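Local coordinates for enoyl-acyl carrier protein reductase (PDB 6KIA), which probably catalyses the NADH-dependent reduction of enoyl-acyl carrier protein in bacterial fatty-acid synthesis and confers resistance to triclosan, at residues E184-S189 and N368-A373; R330-E335 and K385-R390; D347-S352 and D374-T379. One frame throughout, in Å; residues are numbered along the deposited sequence.

Contact 1 of 3, residues E184-S189 and N368-A373; sequences ERFLSS and NTAELA
A loop of the Rossmann-type reductase, 184-189, packs here against the capped N-terminus of helix 370-385, and Phe186 and Asn368 carry the interface. CB of Phe186 heads for the helix, and CG lies anti to the backbone N (chi1 170°), which lays the ring over the first turn. From there CG stands over CA of Ala370, Phe186 CD1 meets CB of Ala373 at 3.8 Å, and CD2 rests on CB of Ala370, whose methyl makes a CH-pi contact over the ring face. Phe186 CE1 passes Thr369 O at 3.3 Å, with Asn368 ND2 oblique to the ring; CE2 nears Ala370 N. At the tip Phe186 CZ approaches C of Thr369 to 3.3 Å. Ala370 N lies over one face and Ser188 N, of the ring's own loop, over the other, both toward the rim. Thr369 is the N-cap: its OG1 accepts from Leu372 N. Beyond the ring a reciprocal polar pair joins the two segments: Asn368 N donates to Ser189 OG at 3.1 Å, and the Asn368 side chain reaches back to the loop. Arg177 of helix 169-180 donates to the carbonyls of Arg185 and Phe186. Asn368 OD1 receives Ser189 N at 2.7 Å in a nearly straight bond (165°), with the donor above the carbonyl plane.

Contact 2 of 3, residues R330-E335 and K385-R390; sequences REVLSE and KMHKSR
Leu333 runs slantwise over the ring of His387, with a methyl of the leucine seated on the imidazole. CD2 of Leu333 stands 3.7 Å from the centroid of the His387 ring and almost on its normal, a CH-pi contact over the middle of the face. Both side chains have CG anti to their own carbonyl carbon, and the same leucine methyl also touches CB of Met386. Val332 runs alongside the histidine in the same direction, its CG2 3.9 Å from CD2 of His387. The ring's rotation is fixed from elsewhere: ND1 bonds to the carbonyl of Ile383, and NE2 to the backbone N of Val394. That second bond suggests that NE2 is an acceptor and the proton sits on ND1.

Under these side chains the backbones form a single beta bridge centred on Leu333 and His387. Lys388 N donates to Val332 O at 2.9 Å and Ser334 N to Met386 O at 3.0 Å, both nearly straight (165°) and in the carbonyl plane. Lys388 then runs extended along the 331-333 backbone, its CE passing 3.3 Å from Leu333 O, until NZ donates to Glu331 O at 3.0 Å. The ammonium thus meets a carbonyl in the last turn of helix 320-331, where the helix dipole would probably favour its charge. Two waters complete the seam: one accepts from Ser389 N and lies within bonding distance of Val332 O, the other links Ser334 OG with Lys385 O.

The bridge ties the exit of helix 320-331 to the loop between helices 370-385 and 394-413; Met386 leads away from it onto Leu342 and Lys345 of helix 339-351.

Contact 3 of 3, residues D347-S352 and D374-T379; sequences DDYNAS and DIMIGT
Tyr349 carries the tight part of this contact, reaching from helix 339-351 across to helix 370-385. Its CG is anti to the backbone N (chi1 179°), so the ring reaches across to the other helix and meets three of its residues. CD1 of Tyr349 lies 3.9 Å from CG1 of Ile375, whose side chain the ring crosses obliquely, and 3.7 Å from OG1 of Thr379. Further out, CE1 passes the carbonyl of Ile375, and the tip runs beside Met376, with Tyr349 OH 3.4 Å from its CB and equally near its CG. The methionine is extended at first and bends at chi3 (68°); its side chain is about 12 Å from the bound NADH. Thr379 OG1 turns back into its own helix and donates to Ile375 O at 2.5 Å; since Thr379 N also uses that carbonyl, a single oxygen takes two bonds. Leu304 and Met355 also touch the tyrosine.

Packing is looser toward the end of helix 339-351. Ser352 meets the opposite helix through the tip of Ile375, its OG 3.7 Å from CD1, and both residues keep some exposure. Ser352 OG donates to Tyr349 O and also caps Met355 N, joining the finish of one helix to the start of helix 353-356. The short axes run antiparallel (174°) but stay 11.5 Å apart, a wide spacing bridged by the large aromatic side chain. This is plain packing of an antiparallel helix pair in the helical part of the fold.

Overall arrangement
Helix 370-385 and its flanking residues supply one side of all three contacts: the residues leading into it and its first turn enter contact 1, the next turns contact 3, and the loop after it contact 2. Contacts 1 and 3 adjoin in sequence, with centres 14 Å apart; contact 2 lies 20 Å from contact 3 and 28 Å from contact 1 between centres. Contact 3 is nested within the loop closed by contact 2, whereas the segments of contact 1, 179 residues apart, alternate with those of contacts 2 and 3 along the chain. Together they tie the start and middle of the helix, and the loop after it, to earlier parts of the reductase.

Contact 1 of 3, residues E184-S189 and N368-A373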
loop_
_atom_site.group_PDB
_atom_site.type_symbol
_atom_site.label_atom_id
_atom_site.label_comp_id
_atom_site.label_asym_id
_atom_site.label_seq_id
_atom_site.Cartn_x
_atom_site.Cartn_y
_atom_site.Cartn_z
ATOM N N GLU A 184 14.655 15.648 -22.045
ATOM C CA GLU A 184 15.181 16.748 -21.253
ATOM C C GLU A 184 14.340 16.989 -20.005
ATOM O O GLU A 184 14.799 17.627 -19.061
ATOM C CB GLU A 184 15.247 18.023 -22.093
ATOM C CG GLU A 184 14.082 18.974 -21.858
ATOM C CD GLU A 184 13.939 19.994 -22.967
ATOM O OE1 GLU A 184 14.931 20.224 -23.694
ATOM O OE2 GLU A 184 12.840 20.576 -23.103
ATOM N N ARG A 185 13.116 16.462 -19.995
ATOM C CA ARG A 185 12.239 16.643 -18.852
ATOM C C ARG A 185 12.438 15.538 -17.803
ATOM O O ARG A 185 11.872 15.605 -16.708
ATOM C CB ARG A 185 10.779 16.712 -19.305
ATOM C CG ARG A 185 10.029 17.882 -18.686
ATOM C CD ARG A 185 10.525 19.204 -19.257
ATOM N NE ARG A 185 9.878 20.372 -18.658
ATOM C CZ ARG A 185 10.370 21.067 -17.634
ATOM N NH1 ARG A 185 9.709 22.117 -17.165
ATOM N NH2 ARG A 185 11.527 20.719 -17.087
ATOM N N PHE A 186 13.286 14.560 -18.120
ATOM C CA PHE A 186 13.631 13.520 -17.162
ATOM C C PHE A 186 14.344 14.133 -15.962
ATOM O O PHE A 186 15.179 15.009 -16.106
ATOM C CB PHE A 186 14.537 12.449 -17.789
ATOM C CG PHE A 186 15.122 11.483 -16.776
ATOM C CD1 PHE A 186 14.342 10.485 -16.221
ATOM C CD2 PHE A 186 16.445 11.591 -16.369
ATOM C CE1 PHE A 186 14.867 9.598 -15.278
ATOM C CE2 PHE A 186 16.976 10.710 -15.422
ATOM C CZ PHE A 186 16.182 9.716 -14.877
ATOM N N LEU A 187 14.007 13.655 -14.774
ATOM C CA LEU A 187 14.708 14.032 -13.551
ATOM C C LEU A 187 14.906 12.771 -12.723
ATOM O O LEU A 187 13.944 12.065 -12.452
ATOM C CB LEU A 187 13.910 15.070 -12.768
ATOM C CG LEU A 187 14.552 15.669 -11.517
ATOM C CD1 LEU A 187 15.885 16.321 -11.834
ATOM C CD2 LEU A 187 13.586 16.670 -10.904
ATOM N N SER A 188 16.145 12.475 -12.341
ATOM C CA SER A 188 16.406 11.217 -11.653
ATOM C C SER A 188 15.897 11.263 -10.221
ATOM O O SER A 188 15.877 12.326 -9.593
ATOM C CB SER A 188 17.897 10.875 -11.669
ATOM O OG SER A 188 18.570 11.471 -10.573
ATOM N N SER A 189 15.503 10.095 -9.721
ATOM C CA SER A 189 15.064 9.933 -8.338
ATOM C C SER A 189 16.136 10.422 -7.360
ATOM O O SER A 189 15.831 11.025 -6.316
ATOM C CB SER A 189 14.726 8.471 -8.067
ATOM O OG SER A 189 15.814 7.629 -8.429
ATOM N N ASN A 368 16.045 5.676 -10.811
ATOM C CA ASN A 368 15.574 5.514 -12.174
ATOM C C ASN A 368 16.642 6.097 -13.122
ATOM O O ASN A 368 17.653 6.633 -12.670
ATOM C CB ASN A 368 14.220 6.187 -12.371
ATOM C CG ASN A 368 14.260 7.661 -12.089
ATOM O OD1 ASN A 368 15.238 8.177 -11.549
ATOM N ND2 ASN A 368 13.198 8.361 -12.464
ATOM N N THR A 369 16.429 5.934 -14.422
ATOM C CA THR A 369 17.342 6.452 -15.444
ATOM C C THR A 369 16.527 6.964 -16.616
ATOM O O THR A 369 15.349 6.644 -16.750
ATOM C CB THR A 369 18.308 5.375 -15.982
ATOM O OG1 THR A 369 17.554 4.353 -16.649
ATOM C CG2 THR A 369 19.150 4.768 -14.873
ATOM N N ALA A 370 17.164 7.736 -17.486
ATOM C CA ALA A 370 16.489 8.227 -18.677
ATOM C C ALA A 370 16.010 7.086 -19.582
ATOM O O ALA A 370 14.926 7.166 -20.163
ATOM C CB ALA A 370 17.428 9.171 -19.454
ATOM N N GLU A 371 16.821 6.033 -19.715
ATOM C CA GLU A 371 16.468 4.870 -20.537
ATOM C C GLU A 371 15.217 4.170 -19.972
ATOM O O GLU A 371 14.291 3.756 -20.722
ATOM C CB GLU A 371 17.629 3.875 -20.607
ATOM C CG GLU A 371 18.879 4.391 -21.305
ATOM C CD GLU A 371 19.635 5.442 -20.495
ATOM O OE1 GLU A 371 19.622 5.372 -19.244
ATOM O OE2 GLU A 371 20.244 6.341 -21.118
ATOM N N LEU A 372 15.215 4.033 -18.649
ATOM C CA LEU A 372 14.083 3.419 -17.958
ATOM C C LEU A 372 12.835 4.242 -18.230
ATOM O O LEU A 372 11.793 3.697 -18.592
ATOM C CB LEU A 372 14.322 3.323 -16.450
ATOM C CG LEU A 372 13.092 2.842 -15.674
ATOM C CD1 LEU A 372 12.684 1.410 -16.111
ATOM C CD2 LEU A 372 13.311 2.955 -14.174
ATOM N N ALA A 373 12.949 5.554 -18.046
ATOM C CA ALA A 373 11.834 6.474 -18.281
ATOM C C ALA A 373 11.269 6.352 -19.674
ATOM O O ALA A 373 10.049 6.289 -19.861
ATOM C CB ALA A 373 12.274 7.918 -18.017
#

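Contact 2 of 3, residues R330-E335 and K385-R390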
loop_
_atom_site.group_PDB
_atom_site.type_symbol
_atom_site.label_atom_id
_atom_site.label_comp_id
_atom_site.label_asym_id
_atom_site.label_seq_id
_atom_site.Cartn_x
_atom_site.Cartn_y
_atom_site.Cartn_z
ATOM N N ARG A 330 -10.428 -8.124 -23.143
ATOM C CA ARG A 330 -10.496 -7.932 -24.587
ATOM C C ARG A 330 -11.505 -6.843 -24.920
ATOM O O ARG A 330 -11.271 -6.008 -25.807
ATOM C CB ARG A 330 -10.905 -9.233 -25.301
ATOM C CG ARG A 330 -9.921 -10.362 -25.224
ATOM C CD ARG A 330 -10.408 -11.527 -26.079
ATOM N NE ARG A 330 -9.633 -12.734 -25.847
ATOM C CZ ARG A 330 -8.452 -12.969 -26.407
ATOM N NH1 ARG A 330 -7.917 -12.080 -27.244
ATOM N NH2 ARG A 330 -7.818 -14.105 -26.151
ATOM N N GLU A 331 -12.645 -6.872 -24.229
ATOM C CA GLU A 331 -13.734 -5.961 -24.558
ATOM C C GLU A 331 -13.434 -4.471 -24.352
ATOM O O GLU A 331 -14.062 -3.643 -24.994
ATOM C CB GLU A 331 -14.980 -6.347 -23.763
ATOM C CG GLU A 331 -15.741 -7.512 -24.385
ATOM C CD GLU A 331 -16.858 -8.035 -23.504
ATOM O OE1 GLU A 331 -16.903 -7.659 -22.314
ATOM O OE2 GLU A 331 -17.689 -8.824 -24.004
ATOM N N VAL A 332 -12.468 -4.102 -23.511
ATOM C CA VAL A 332 -12.197 -2.681 -23.317
ATOM C C VAL A 332 -11.138 -2.136 -24.305
ATOM O O VAL A 332 -10.884 -0.935 -24.340
ATOM C CB VAL A 332 -11.745 -2.362 -21.867
ATOM C CG1 VAL A 332 -12.867 -2.685 -20.890
ATOM C CG2 VAL A 332 -10.464 -3.099 -21.502
ATOM N N LEU A 333 -10.562 -3.010 -25.128
ATOM C CA LEU A 333 -9.593 -2.574 -26.139
ATOM C C LEU A 333 -10.298 -2.198 -27.453
ATOM O O LEU A 333 -11.307 -2.809 -27.823
ATOM C CB LEU A 333 -8.548 -3.667 -26.384
ATOM C CG LEU A 333 -7.707 -4.064 -25.162
ATOM C CD1 LEU A 333 -6.742 -5.200 -25.498
ATOM C CD2 LEU A 333 -6.943 -2.830 -24.669
ATOM N N SER A 334 -9.761 -1.197 -28.137
ATOM C CA SER A 334 -10.302 -0.741 -29.419
ATOM C C SER A 334 -10.259 -1.865 -30.426
ATOM O O SER A 334 -9.399 -2.743 -30.340
ATOM C CB SER A 334 -9.513 0.457 -29.955
ATOM O OG SER A 334 -9.443 1.505 -29.017
ATOM N N GLU A 335 -11.209 -1.858 -31.360
ATOM C CA GLU A 335 -11.191 -2.814 -32.463
ATOM C C GLU A 335 -9.849 -2.761 -33.181
ATOM O O GLU A 335 -9.311 -1.686 -33.426
ATOM C CB GLU A 335 -12.334 -2.549 -33.449
ATOM C CG GLU A 335 -12.855 -3.818 -34.121
ATOM C CD GLU A 335 -13.766 -3.542 -35.308
ATOM O OE1 GLU A 335 -14.257 -2.399 -35.437
ATOM O OE2 GLU A 335 -13.991 -4.475 -36.113
ATOM N N LYS A 385 -3.211 3.808 -24.941
ATOM C CA LYS A 385 -3.836 4.232 -26.188
ATOM C C LYS A 385 -4.448 3.067 -26.955
ATOM O O LYS A 385 -5.223 3.294 -27.904
ATOM C CB LYS A 385 -2.831 4.940 -27.100
ATOM C CG LYS A 385 -2.233 6.230 -26.559
ATOM C CD LYS A 385 -1.269 6.808 -27.595
ATOM C CE LYS A 385 -0.214 7.708 -26.971
ATOM N NZ LYS A 385 -0.618 8.209 -25.635
ATOM N N MET A 386 -4.182 1.833 -26.511
ATOM C CA MET A 386 -4.910 0.686 -27.082
ATOM C C MET A 386 -6.385 0.576 -26.666
ATOM O O MET A 386 -7.124 -0.249 -27.212
ATOM C CB MET A 386 -4.228 -0.625 -26.699
ATOM C CG MET A 386 -2.850 -0.810 -27.294
ATOM S SD MET A 386 -2.115 -2.270 -26.568
ATOM C CE MET A 386 -0.499 -2.246 -27.339
ATOM N N HIS A 387 -6.811 1.400 -25.712
ATOM C CA HIS A 387 -8.135 1.262 -25.114
ATOM C C HIS A 387 -9.214 2.083 -25.806
ATOM O O HIS A 387 -8.938 3.177 -26.316
ATOM C CB HIS A 387 -8.077 1.655 -23.634
ATOM C CG HIS A 387 -7.373 0.652 -22.774
ATOM N ND1 HIS A 387 -6.009 0.471 -22.804
ATOM C CD2 HIS A 387 -7.851 -0.226 -21.860
ATOM C CE1 HIS A 387 -5.673 -0.476 -21.942
ATOM N NE2 HIS A 387 -6.775 -0.927 -21.369
ATOM N N LYS A 388 -10.437 1.551 -25.821
ATOM C CA LYS A 388 -11.586 2.285 -26.346
ATOM C C LYS A 388 -11.712 3.610 -25.617
ATOM O O LYS A 388 -11.911 4.658 -26.228
ATOM C CB LYS A 388 -12.884 1.485 -26.188
ATOM C CG LYS A 388 -12.971 0.237 -27.036
ATOM C CD LYS A 388 -14.343 -0.415 -26.923
ATOM C CE LYS A 388 -14.396 -1.709 -27.732
ATOM N NZ LYS A 388 -15.533 -2.601 -27.349
ATOM N N SER A 389 -11.569 3.543 -24.296
ATOM C CA SER A 389 -11.714 4.690 -23.420
ATOM C C SER A 389 -10.690 4.647 -22.289
ATOM O O SER A 389 -10.497 3.608 -21.656
ATOM C CB SER A 389 -13.113 4.747 -22.826
ATOM O OG SER A 389 -13.169 5.791 -21.873
ATOM N N ARG A 390 -10.037 5.781 -22.048
ATOM C CA ARG A 390 -9.001 5.879 -21.028
ATOM C C ARG A 390 -9.581 5.847 -19.611
ATOM O O ARG A 390 -8.839 5.939 -18.635
ATOM C CB ARG A 390 -8.191 7.161 -21.226
ATOM C CG ARG A 390 -9.013 8.420 -21.010
ATOM C CD ARG A 390 -8.142 9.659 -20.877
ATOM N NE ARG A 390 -8.936 10.885 -20.919
ATOM C CZ ARG A 390 -9.368 11.469 -22.036
ATOM N NH1 ARG A 390 -9.072 10.954 -23.227
ATOM N NH2 ARG A 390 -10.086 12.583 -21.961
HETATM O O HOH W 1 -11.839 1.095 -22.867
HETATM O O HOH W 2 -7.250 2.863 -29.549
#

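Contact 3 of 3, residues D347-S352 and D374-T379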
loop_
_atom_site.group_PDB
_atom_site.type_symbol
_atom_site.label_atom_id
_atom_site.label_comp_id
_atom_site.label_asym_id
_atom_site.label_seq_id
_atom_site.Cartn_x
_atom_site.Cartn_y
_atom_site.Cartn_z
ATOM N N ASP A 347 5.678 -8.845 -22.454
ATOM C CA ASP A 347 6.744 -9.846 -22.414
ATOM C C ASP A 347 8.045 -9.271 -23.022
ATOM O O ASP A 347 9.139 -9.462 -22.477
ATOM C CB ASP A 347 6.332 -11.128 -23.150
ATOM C CG ASP A 347 5.247 -11.913 -22.402
ATOM O OD1 ASP A 347 5.175 -11.820 -21.151
ATOM O OD2 ASP A 347 4.484 -12.645 -23.065
ATOM N N ASP A 348 7.906 -8.547 -24.122
ATOM C CA ASP A 348 9.035 -7.879 -24.759
ATOM C C ASP A 348 9.690 -6.889 -23.793
ATOM O O ASP A 348 10.921 -6.765 -23.742
ATOM C CB ASP A 348 8.584 -7.162 -26.037
ATOM C CG ASP A 348 8.305 -8.127 -27.193
ATOM O OD1 ASP A 348 8.697 -9.308 -27.108
ATOM O OD2 ASP A 348 7.650 -7.701 -28.174
ATOM N N TYR A 349 8.858 -6.163 -23.044
ATOM C CA TYR A 349 9.340 -5.227 -22.028
ATOM C C TYR A 349 10.213 -5.943 -20.990
ATOM O O TYR A 349 11.328 -5.518 -20.710
ATOM C CB TYR A 349 8.127 -4.544 -21.381
ATOM C CG TYR A 349 8.362 -3.530 -20.270
ATOM C CD1 TYR A 349 8.755 -2.224 -20.554
ATOM C CD2 TYR A 349 8.108 -3.867 -18.941
ATOM C CE1 TYR A 349 8.935 -1.287 -19.544
ATOM C CE2 TYR A 349 8.267 -2.932 -17.918
ATOM C CZ TYR A 349 8.693 -1.648 -18.224
ATOM O OH TYR A 349 8.861 -0.724 -17.216
ATOM N N ASN A 350 9.708 -7.024 -20.404
ATOM C CA ASN A 350 10.495 -7.736 -19.401
ATOM C C ASN A 350 11.695 -8.493 -19.991
ATOM O O ASN A 350 12.623 -8.858 -19.270
ATOM C CB ASN A 350 9.603 -8.702 -18.609
ATOM C CG ASN A 350 8.617 -7.958 -17.734
ATOM O OD1 ASN A 350 9.007 -7.092 -16.958
ATOM N ND2 ASN A 350 7.332 -8.255 -17.901
ATOM N N ALA A 351 11.667 -8.749 -21.291
ATOM C CA ALA A 351 12.783 -9.435 -21.941
ATOM C C ALA A 351 13.952 -8.487 -22.204
ATOM O O ALA A 351 15.080 -8.932 -22.430
ATOM C CB ALA A 351 12.318 -10.088 -23.238
ATOM N N SER A 352 13.678 -7.183 -22.180
ATOM C CA SER A 352 14.677 -6.178 -22.525
ATOM C C SER A 352 15.826 -6.105 -21.512
ATOM O O SER A 352 15.629 -6.299 -20.314
ATOM C CB SER A 352 14.004 -4.807 -22.677
ATOM O OG SER A 352 13.812 -4.154 -21.423
ATOM N N ASP A 374 12.151 6.285 -20.664
ATOM C CA ASP A 374 11.685 6.219 -22.035
ATOM C C ASP A 374 10.895 4.940 -22.267
ATOM O O ASP A 374 9.789 4.979 -22.815
ATOM C CB ASP A 374 12.858 6.291 -23.018
ATOM C CG ASP A 374 13.223 7.723 -23.379
ATOM O OD1 ASP A 374 12.412 8.413 -24.032
ATOM O OD2 ASP A 374 14.337 8.152 -23.020
ATOM N N ILE A 375 11.458 3.801 -21.862
ATOM C CA ILE A 375 10.779 2.549 -22.169
ATOM C C ILE A 375 9.517 2.328 -21.304
ATOM O O ILE A 375 8.501 1.801 -21.787
ATOM C CB ILE A 375 11.742 1.338 -22.046
ATOM C CG1 ILE A 375 11.114 0.086 -22.651
ATOM C CG2 ILE A 375 12.203 1.117 -20.609
ATOM C CD1 ILE A 375 12.016 -1.127 -22.612
ATOM N N MET A 376 9.574 2.730 -20.039
ATOM C CA MET A 376 8.445 2.498 -19.118
ATOM C C MET A 376 7.288 3.444 -19.439
ATOM O O MET A 376 6.139 3.025 -19.583
ATOM C CB MET A 376 8.862 2.670 -17.661
ATOM C CG MET A 376 7.698 2.460 -16.707
ATOM S SD MET A 376 8.181 2.502 -14.968
ATOM C CE MET A 376 8.626 4.234 -14.819
ATOM N N ILE A 377 7.582 4.731 -19.561
ATOM C CA ILE A 377 6.516 5.673 -19.850
ATOM C C ILE A 377 5.997 5.494 -21.276
ATOM O O ILE A 377 4.786 5.583 -21.516
ATOM C CB ILE A 377 6.998 7.119 -19.644
ATOM C CG1 ILE A 377 7.556 7.284 -18.234
ATOM C CG2 ILE A 377 5.896 8.127 -19.985
ATOM C CD1 ILE A 377 6.509 7.356 -17.163
ATOM N N GLY A 378 6.904 5.207 -22.213
ATOM C CA GLY A 378 6.509 4.946 -23.584
ATOM C C GLY A 378 5.572 3.750 -23.672
ATOM O O GLY A 378 4.510 3.813 -24.323
ATOM N N THR A 379 5.966 2.654 -23.021
ATOM C CA THR A 379 5.157 1.432 -23.053
ATOM C C THR A 379 3.791 1.642 -22.374
ATOM O O THR A 379 2.727 1.245 -22.907
ATOM C CB THR A 379 5.914 0.254 -22.389
ATOM O OG1 THR A 379 7.183 0.052 -23.059
ATOM C CG2 THR A 379 5.097 -1.010 -22.463
#